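Local coordinates for protein glycoside Hydrolase (Bacteroides plebeius, PDB 5T3B) that probably hydrolyses glycosidic bonds in carbohydrates as a family 50 glycoside hydrolase of a gut bacterium, at residues G248-N253 against L331-R336; V164-K169 against A190-F195. All blocks are in the same frame, centred on the assembly; numbering follows the deposited sequence. Where two conformers were deposited one is given.

Interaction 1 of 2, residues G248-N253 against L331-R336; sequences GFFSDN and LYLGSR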
ATOM      1  N   GLY A 248       4.184  -9.065  -6.484  1.00  8.88           N
ATOM      2  CA  GLY A 248       5.161  -9.164  -5.432  1.00  7.91           C
ATOM      3  C   GLY A 248       4.466  -9.554  -4.170  1.00  7.97           C
ATOM      4  O   GLY A 248       3.328  -9.983  -4.180  1.00  8.89           O
ATOM      5  N   PHE A 249       5.167  -9.423  -3.014  1.00  7.79           N
ATOM      6  CA  PHE A 249       4.536  -9.791  -1.730  1.00  8.03           C
ATOM      7  C   PHE A 249       4.876  -8.802  -0.639  1.00  7.21           C
ATOM      8  O   PHE A 249       5.899  -8.123  -0.668  1.00  7.61           O
ATOM      9  CB  PHE A 249       4.947 -11.196  -1.278  1.00  7.73           C
ATOM     10  CG  PHE A 249       6.389 -11.316  -0.792  1.00  7.60           C
ATOM     11  CD1 PHE A 249       7.445 -11.398  -1.703  1.00  8.54           C
ATOM     12  CD2 PHE A 249       6.668 -11.369   0.543  1.00  8.35           C
ATOM     13  CE1 PHE A 249       8.735 -11.493  -1.286  1.00  9.89           C
ATOM     14  CE2 PHE A 249       7.960 -11.479   0.959  1.00  9.38           C
ATOM     15  CZ  PHE A 249       9.008 -11.502   0.051  1.00  9.87           C
ATOM     16  N   PHE A 250       3.995  -8.773   0.353  1.00  6.75           N
ATOM     17  CA  PHE A 250       4.217  -8.016   1.573  1.00  7.17           C
ATOM     18  C   PHE A 250       4.540  -9.006   2.674  1.00  7.00           C
ATOM     19  O   PHE A 250       3.911 -10.059   2.778  1.00  7.73           O
ATOM     20  CB  PHE A 250       2.970  -7.235   1.989  1.00  6.63           C
ATOM     21  CG  PHE A 250       2.391  -6.438   0.854  1.00  6.05           C
ATOM     22  CD1 PHE A 250       2.973  -5.238   0.444  1.00  7.44           C
ATOM     23  CD2 PHE A 250       1.298  -6.921   0.154  1.00  6.67           C
ATOM     24  CE1 PHE A 250       2.475  -4.572  -0.632  1.00  7.30           C
ATOM     25  CE2 PHE A 250       0.804  -6.260  -0.944  1.00  8.10           C
ATOM     26  CZ  PHE A 250       1.375  -5.090  -1.323  1.00  7.46           C
ATOM     27  N   SER A 251       5.496  -8.683   3.542  1.00  7.74           N
ATOM     28  CA  SER A 251       5.936  -9.636   4.587  1.00  7.90           C
ATOM     29  C   SER A 251       5.178  -9.490   5.935  1.00  7.31           C
ATOM     30  O   SER A 251       5.331 -10.329   6.806  1.00  8.96           O
ATOM     31  CB  SER A 251       7.430  -9.509   4.814  1.00  8.10           C
ATOM     32  OG  SER A 251       7.765  -8.212   5.194  1.00  8.91           O
ATOM     33  N   ASP A 252       4.498  -8.352   6.121  1.00  7.28           N
ATOM     34  CA  ASP A 252       3.825  -7.991   7.344  1.00  7.90           C
ATOM     35  C   ASP A 252       2.971  -6.791   7.016  1.00  8.06           C
ATOM     36  O   ASP A 252       2.942  -6.306   5.882  1.00  8.97           O
ATOM     37  CB  ASP A 252       4.812  -7.754   8.486  1.00  8.57           C
ATOM     38  CG  ASP A 252       5.121  -8.972   9.311  1.00 10.09           C
ATOM     39  OD1 ASP A 252       4.206  -9.591   9.855  1.00 10.95           O
ATOM     40  OD2 ASP A 252       6.330  -9.359   9.514  1.00 10.04           O
ATOM     41  N   ASN A 253       2.264  -6.313   8.049  1.00  7.68           N
ATOM     42  CA  ASN A 253       1.376  -5.185   7.891  1.00  7.98           C
ATOM     43  C   ASN A 253       1.418  -4.318   9.146  1.00  7.55           C
ATOM     44  O   ASN A 253       1.135  -4.817  10.244  1.00  9.17           O
ATOM     45  CB  ASN A 253      -0.049  -5.635   7.690  1.00  8.45           C
ATOM     46  CG  ASN A 253      -1.039  -4.497   7.473  1.00  8.45           C
ATOM     47  OD1 ASN A 253      -0.878  -3.625   6.621  1.00  8.32           O
ATOM     48  ND2 ASN A 253      -2.089  -4.521   8.275  1.00 10.38           N
ATOM     49  N   LEU A 331       9.306  -9.863  -6.453  1.00  9.10           N
ATOM     50  CA  LEU A 331       9.456  -8.563  -5.836  1.00  8.63           C
ATOM     51  C   LEU A 331       9.014  -8.566  -4.379  1.00  8.32           C
ATOM     52  O   LEU A 331       7.921  -9.034  -4.043  1.00  9.17           O
ATOM     53  CB  LEU A 331       8.710  -7.471  -6.590  1.00  8.67           C
ATOM     54  CG  LEU A 331       9.124  -7.242  -8.037  1.00  9.58           C
ATOM     55  CD1 LEU A 331       8.353  -6.078  -8.631  1.00 10.45           C
ATOM     56  CD2 LEU A 331      10.620  -7.011  -8.138  1.00 11.87           C
ATOM     57  N   TYR A 332       9.850  -7.913  -3.556  1.00  8.27           N
ATOM     58  CA  TYR A 332       9.559  -7.698  -2.167  1.00  7.67           C
ATOM     59  C   TYR A 332       9.024  -6.279  -2.007  1.00  7.82           C
ATOM     60  O   TYR A 332       9.715  -5.300  -2.236  1.00  8.45           O
ATOM     61  CB  TYR A 332      10.765  -7.951  -1.303  1.00  7.33           C
ATOM     62  CG  TYR A 332      10.549  -7.719   0.167  1.00  8.72           C
ATOM     63  CD1 TYR A 332       9.335  -8.006   0.782  1.00  9.03           C
ATOM     64  CD2 TYR A 332      11.543  -7.182   0.929  1.00  8.96           C
ATOM     65  CE1 TYR A 332       9.126  -7.779   2.145  1.00  8.94           C
ATOM     66  CE2 TYR A 332      11.394  -6.961   2.270  1.00 10.69           C
ATOM     67  CZ  TYR A 332      10.185  -7.233   2.893  1.00  9.55           C
ATOM     68  OH  TYR A 332       9.969  -6.978   4.206  1.00 12.85           O
ATOM     69  N   LEU A 333       7.749  -6.202  -1.584  1.00  8.10           N
ATOM     70  CA  LEU A 333       7.026  -4.902  -1.509  1.00  8.18           C
ATOM     71  C   LEU A 333       6.903  -4.411  -0.076  1.00  8.38           C
ATOM     72  O   LEU A 333       6.106  -3.493   0.154  1.00  9.58           O
ATOM     73  CB  LEU A 333       5.668  -5.061  -2.149  1.00  7.97           C
ATOM     74  CG  LEU A 333       5.616  -5.662  -3.550  1.00  9.00           C
ATOM     75  CD1 LEU A 333       4.178  -5.835  -4.015  1.00  9.88           C
ATOM     76  CD2 LEU A 333       6.381  -4.849  -4.561  1.00  9.99           C
ATOM     77  N   GLY A 334       7.708  -4.919   0.825  1.00  8.38           N
ATOM     78  CA  GLY A 334       7.793  -4.337   2.155  1.00  9.27           C
ATOM     79  C   GLY A 334       6.762  -4.800   3.153  1.00  7.55           C
ATOM     80  O   GLY A 334       6.198  -5.885   3.055  1.00  8.93           O
ATOM     81  N   SER A 335       6.594  -3.970   4.181  1.00  7.66           N
ATOM     82  CA  SER A 335       5.814  -4.310   5.383  1.00  8.20           C
ATOM     83  C   SER A 335       4.663  -3.349   5.683  1.00  7.64           C
ATOM     84  O   SER A 335       4.062  -3.491   6.740  1.00  8.28           O
ATOM     85  CB  SER A 335       6.723  -4.328   6.625  1.00  9.80           C
ATOM     86  OG  SER A 335       7.179  -3.042   6.979  1.00  9.54           O
ATOM     87  N   ARG A 336       4.324  -2.461   4.753  1.00  7.24           N
ATOM     88  CA  ARG A 336       3.106  -1.651   4.884  1.00  7.20           C
ATOM     89  C   ARG A 336       3.227  -0.733   6.114  1.00  6.99           C
ATOM     90  O   ARG A 336       2.565  -0.900   7.115  1.00  7.94           O
ATOM     91  CB  ARG A 336       1.870  -2.528   4.862  1.00  7.99           C
ATOM     92  CG  ARG A 336       1.876  -3.538   3.736  1.00  8.04           C
ATOM     93  CD  ARG A 336       0.859  -4.645   3.889  1.00  7.77           C
ATOM     94  NE  ARG A 336      -0.491  -4.116   3.877  1.00  7.82           N
ATOM     95  CZ  ARG A 336      -1.145  -3.833   2.763  1.00  7.54           C
ATOM     96  NH1 ARG A 336      -2.347  -3.269   2.821  1.00  8.57           N
ATOM     97  NH2 ARG A 336      -0.669  -4.169   1.583  1.00  7.67           N
TER
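Phe-249 binds the neighbouring backbone on both its polar atoms: its N donates to Leu-331 O (3.0 Å), and its O accepts from Leu-333 N (2.8 Å). Further along, Ser-251 N reaches Gly-334 O. This end is packed tightly. Gly-248, having no side chain, brings its CA within 3.1 Å of Leu-331 O. The Phe-249 ring, with CG wedged between its own N and carbonyl carbon (chi1 72°), lies near parallel to that of Tyr-332 but slid aside, CZ meeting Tyr-332 CD1 at 3.6 Å. The tyrosine's hydroxyl hydrogen-bonds Ser-251 OG, which is also bonded to Tyr-314 OH of helix 300-324. In the (beta/alpha)8 barrel expected of family 50, the two segments run side by side as adjacent staves, although they share just a single bridge, Phe-249 with Tyr-332, and form no regular strand pair. Arg-336 turns a guanidinium edge to Phe-250: the planes are 81° apart and NH2 stands 3.5 Å above the centre of the Phe-250 ring, a cation-pi contact. Its NH1 forms a salt bridge with Glu-389. Toward the partly exposed Asn-253 the backbones hold each other more loosely, through CA-H...O contacts, and Arg-336 NE reaches Asn-253 OD1 (2.8 Å) from above the amide plane.

Interaction 2 of 2, residues V164-K169 against A190-F195; sequences VCAFGK and APSFSF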
ATOM      1  N   VAL A 164      -4.911  -6.989  -7.264  1.00  6.92           N
ATOM      2  CA  VAL A 164      -5.482  -7.148  -5.944  1.00  7.86           C
ATOM      3  C   VAL A 164      -4.316  -7.333  -4.993  1.00  7.91           C
ATOM      4  O   VAL A 164      -3.414  -8.151  -5.249  1.00 10.42           O
ATOM      5  CB  VAL A 164      -6.513  -8.285  -5.888  1.00  8.41           C
ATOM      6  CG1 VAL A 164      -7.734  -7.859  -6.666  1.00  9.92           C
ATOM      7  CG2 VAL A 164      -5.973  -9.603  -6.359  1.00 10.25           C
ATOM      8  N   CYS A 165      -4.299  -6.602  -3.894  1.00  8.56           N
ATOM      9  CA  CYS A 165      -3.133  -6.494  -3.033  1.00  8.71           C
ATOM     10  C   CYS A 165      -3.536  -6.616  -1.601  1.00  8.91           C
ATOM     11  O   CYS A 165      -4.176  -5.702  -1.071  1.00  9.58           O
ATOM     12  CB  CYS A 165      -2.386  -5.182  -3.282  1.00 10.34           C
ATOM     13  SG  CYS A 165      -1.901  -4.823  -4.996  1.00 13.00           S
ATOM     14  N   ALA A 166      -3.084  -7.702  -0.980  1.00  7.64           N
ATOM     15  CA  ALA A 166      -3.172  -8.014   0.426  1.00  8.28           C
ATOM     16  C   ALA A 166      -4.486  -8.531   0.905  1.00  8.04           C
ATOM     17  O   ALA A 166      -5.559  -8.176   0.379  1.00  8.16           O
ATOM     18  CB  ALA A 166      -2.691  -6.859   1.310  1.00  8.69           C
ATOM     19  N   PHE A 167      -4.422  -9.321   1.939  1.00  8.13           N
ATOM     20  CA  PHE A 167      -5.599  -9.714   2.699  1.00  8.20           C
ATOM     21  C   PHE A 167      -6.610 -10.578   1.977  1.00  9.36           C
ATOM     22  O   PHE A 167      -7.751 -10.645   2.369  1.00 10.84           O
ATOM     23  CB  PHE A 167      -6.271  -8.539   3.379  1.00  8.32           C
ATOM     24  CG  PHE A 167      -5.341  -7.508   3.982  1.00  8.53           C
ATOM     25  CD1 PHE A 167      -4.308  -7.895   4.809  1.00 10.13           C
ATOM     26  CD2 PHE A 167      -5.502  -6.185   3.716  1.00  9.96           C
ATOM     27  CE1 PHE A 167      -3.459  -6.941   5.365  1.00 11.42           C
ATOM     28  CE2 PHE A 167      -4.674  -5.238   4.243  1.00 11.00           C
ATOM     29  CZ  PHE A 167      -3.680  -5.602   5.077  1.00 10.29           C
ATOM     30  N   GLY A 168      -6.193 -11.264   0.948  1.00  9.01           N
ATOM     31  CA  GLY A 168      -7.030 -12.232   0.289  1.00 10.07           C
ATOM     32  C   GLY A 168      -7.341 -13.459   1.097  1.00 10.34           C
ATOM     33  O   GLY A 168      -8.326 -14.150   0.815  1.00 10.75           O
ATOM     34  N   LYS A 169      -6.473 -13.767   2.058  0.50 10.40           N
ATOM     35  CA  LYS A 169      -6.494 -15.032   2.809  0.50 10.81           C
ATOM     36  C   LYS A 169      -6.277 -16.214   1.871  0.50 13.08           C
ATOM     37  O   LYS A 169      -6.115 -16.056   0.660  0.50 12.59           O
ATOM     38  CB  LYS A 169      -7.771 -15.249   3.654  0.50 12.91           C
ATOM     39  CG  LYS A 169      -8.283 -14.062   4.403  0.50 17.30           C
ATOM     40  CD  LYS A 169      -7.251 -13.553   5.390  0.50 22.15           C
ATOM     41  CE  LYS A 169      -6.844 -14.572   6.440  0.50 28.96           C
ATOM     42  NZ  LYS A 169      -6.088 -13.869   7.526  0.50 33.24           N
ATOM     43  N   ALA A 190      -0.834  -9.518  -5.212  1.00  8.65           N
ATOM     44  CA  ALA A 190       0.265  -9.258  -4.297  1.00  8.26           C
ATOM     45  C   ALA A 190      -0.132  -9.768  -2.902  1.00  7.67           C
ATOM     46  O   ALA A 190      -0.851  -9.055  -2.164  1.00  8.53           O
ATOM     47  CB  ALA A 190       0.615  -7.810  -4.223  1.00  9.89           C
ATOM     48  N   PRO A 191       0.184 -11.019  -2.567  1.00  8.00           N
ATOM     49  CA  PRO A 191      -0.219 -11.583  -1.286  1.00  7.81           C
ATOM     50  C   PRO A 191       0.478 -10.957  -0.138  1.00  7.54           C
ATOM     51  O   PRO A 191       1.604 -10.447  -0.252  1.00  8.18           O
ATOM     52  CB  PRO A 191       0.150 -13.060  -1.372  1.00  8.92           C
ATOM     53  CG  PRO A 191       1.317 -13.020  -2.323  1.00 10.39           C
ATOM     54  CD  PRO A 191       0.940 -11.993  -3.368  1.00  9.53           C
ATOM     55  N   SER A 192      -0.184 -10.975   1.011  1.00  8.04           N
ATOM     56  CA  SER A 192       0.375 -10.531   2.292  1.00  7.88           C
ATOM     57  C   SER A 192       0.628 -11.708   3.199  1.00  9.09           C
ATOM     58  O   SER A 192      -0.102 -12.735   3.140  1.00 12.80           O
ATOM     59  CB  SER A 192      -0.532  -9.477   2.915  1.00  9.11           C
ATOM     60  OG  SER A 192      -1.851 -10.023   3.110  1.00 10.52           O
ATOM     61  N   PHE A 193       1.723 -11.629   3.930  1.00  8.23           N
ATOM     62  CA  PHE A 193       2.190 -12.613   4.887  1.00  8.42           C
ATOM     63  C   PHE A 193       2.350 -11.939   6.248  1.00  7.91           C
ATOM     64  O   PHE A 193       2.215 -10.735   6.416  1.00  9.46           O
ATOM     65  CB  PHE A 193       3.525 -13.198   4.420  1.00  8.72           C
ATOM     66  CG  PHE A 193       3.410 -14.014   3.148  1.00  9.02           C
ATOM     67  CD1 PHE A 193       3.418 -13.422   1.897  1.00  9.92           C
ATOM     68  CD2 PHE A 193       3.290 -15.369   3.188  1.00 10.62           C
ATOM     69  CE1 PHE A 193       3.321 -14.162   0.746  1.00 10.29           C
ATOM     70  CE2 PHE A 193       3.221 -16.110   2.044  1.00 11.33           C
ATOM     71  CZ  PHE A 193       3.193 -15.509   0.824  1.00 11.04           C
ATOM     72  N   SER A 194       2.645 -12.779   7.242  0.50  8.14           N
ATOM     73  CA  SER A 194       2.860 -12.380   8.637  0.50  8.21           C
ATOM     74  C   SER A 194       4.176 -12.999   9.132  0.50  8.56           C
ATOM     75  O   SER A 194       4.174 -13.952   9.921  0.50  9.41           O
ATOM     76  CB  SER A 194       1.693 -12.820   9.499  0.50  8.76           C
ATOM     77  OG  SER A 194       0.489 -12.230   9.077  0.50  9.39           O
ATOM     78  N   PHE A 195       5.307 -12.482   8.637  1.00  8.66           N
ATOM     79  CA  PHE A 195       6.577 -13.151   8.886  1.00  9.13           C
ATOM     80  C   PHE A 195       6.920 -13.220  10.391  1.00  9.85           C
ATOM     81  O   PHE A 195       7.394 -14.260  10.864  1.00 10.36           O
ATOM     82  CB  PHE A 195       7.723 -12.482   8.147  1.00  9.01           C
ATOM     83  CG  PHE A 195       7.939 -12.936   6.734  1.00  8.83           C
ATOM     84  CD1 PHE A 195       6.911 -13.069   5.826  1.00  9.04           C
ATOM     85  CD2 PHE A 195       9.223 -13.202   6.268  1.00  9.58           C
ATOM     86  CE1 PHE A 195       7.122 -13.437   4.514  1.00  9.78           C
ATOM     87  CE2 PHE A 195       9.434 -13.614   4.988  1.00 10.43           C
ATOM     88  CZ  PHE A 195       8.404 -13.667   4.065  1.00 10.08           C
TER
HETATM   89  O   HOH W   1      -3.864 -10.103  -3.202  1.00 23.42           O
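Val-164 O receives the N-H of Ala-190 at 2.9 Å, opening a short parallel pairing, and a water bonds weakly to the same oxygen. At Cys-165 the strands come level: its CA is 4.6 Å from the CA of Ala-190, and the two side chains project from the same side of the sheet. Both are small, which suits this close pairing; SG, set beside its own backbone N and opposite the carbonyl carbon (chi1 -54°), touches Ala-190 CB at 4.0 Å. Ala-166 N returns a bond to Ala-190 O (2.9 Å), so Ala-190 is gripped through both its N and its O. The chain then leaves strand geometry, with phi positive at Ala-166 and again at Phe-167. The Ala-166 methyl sits above the centre of the Phe-167 ring and also meets Ser-192 CB at 3.8 Å. Phe-167 N finds no backbone carbonyl in the opposite segment and instead donates to Ser-192 OG at 2.9 Å and 166°, nearly straight; a short hydroxyl side chain pointing across suits this task. With helix 169-182 joining strands 163-165 and 188-190, the pairing completes a beta-alpha-beta crossover, the repeating unit of the (beta/alpha)8 barrel expected of this family.

From the N terminus, interaction 2 comes first: it closes the loop containing helix 169-182 and joins the ends of strands 163-165 and 188-190. The chain continues through helices 195-203 and 224-232 before 248-253 opens interaction 1, whose longer loop takes in helices 264-269, 277-288 and 300-324. The loops follow in series, neither nesting nor crossing. Segments 190-195 and 248-253 nevertheless lie against each other: Phe-250 O and Phe-193 N are 2.9 Å apart, and Ser-251 O and Phe-195 N 2.8 Å, both probable hydrogen bonds. The four segments thus connect laterally along the wall of the expected barrel, and Arg-336 also touches Ala-166 and Phe-167, linking the last segment to the first.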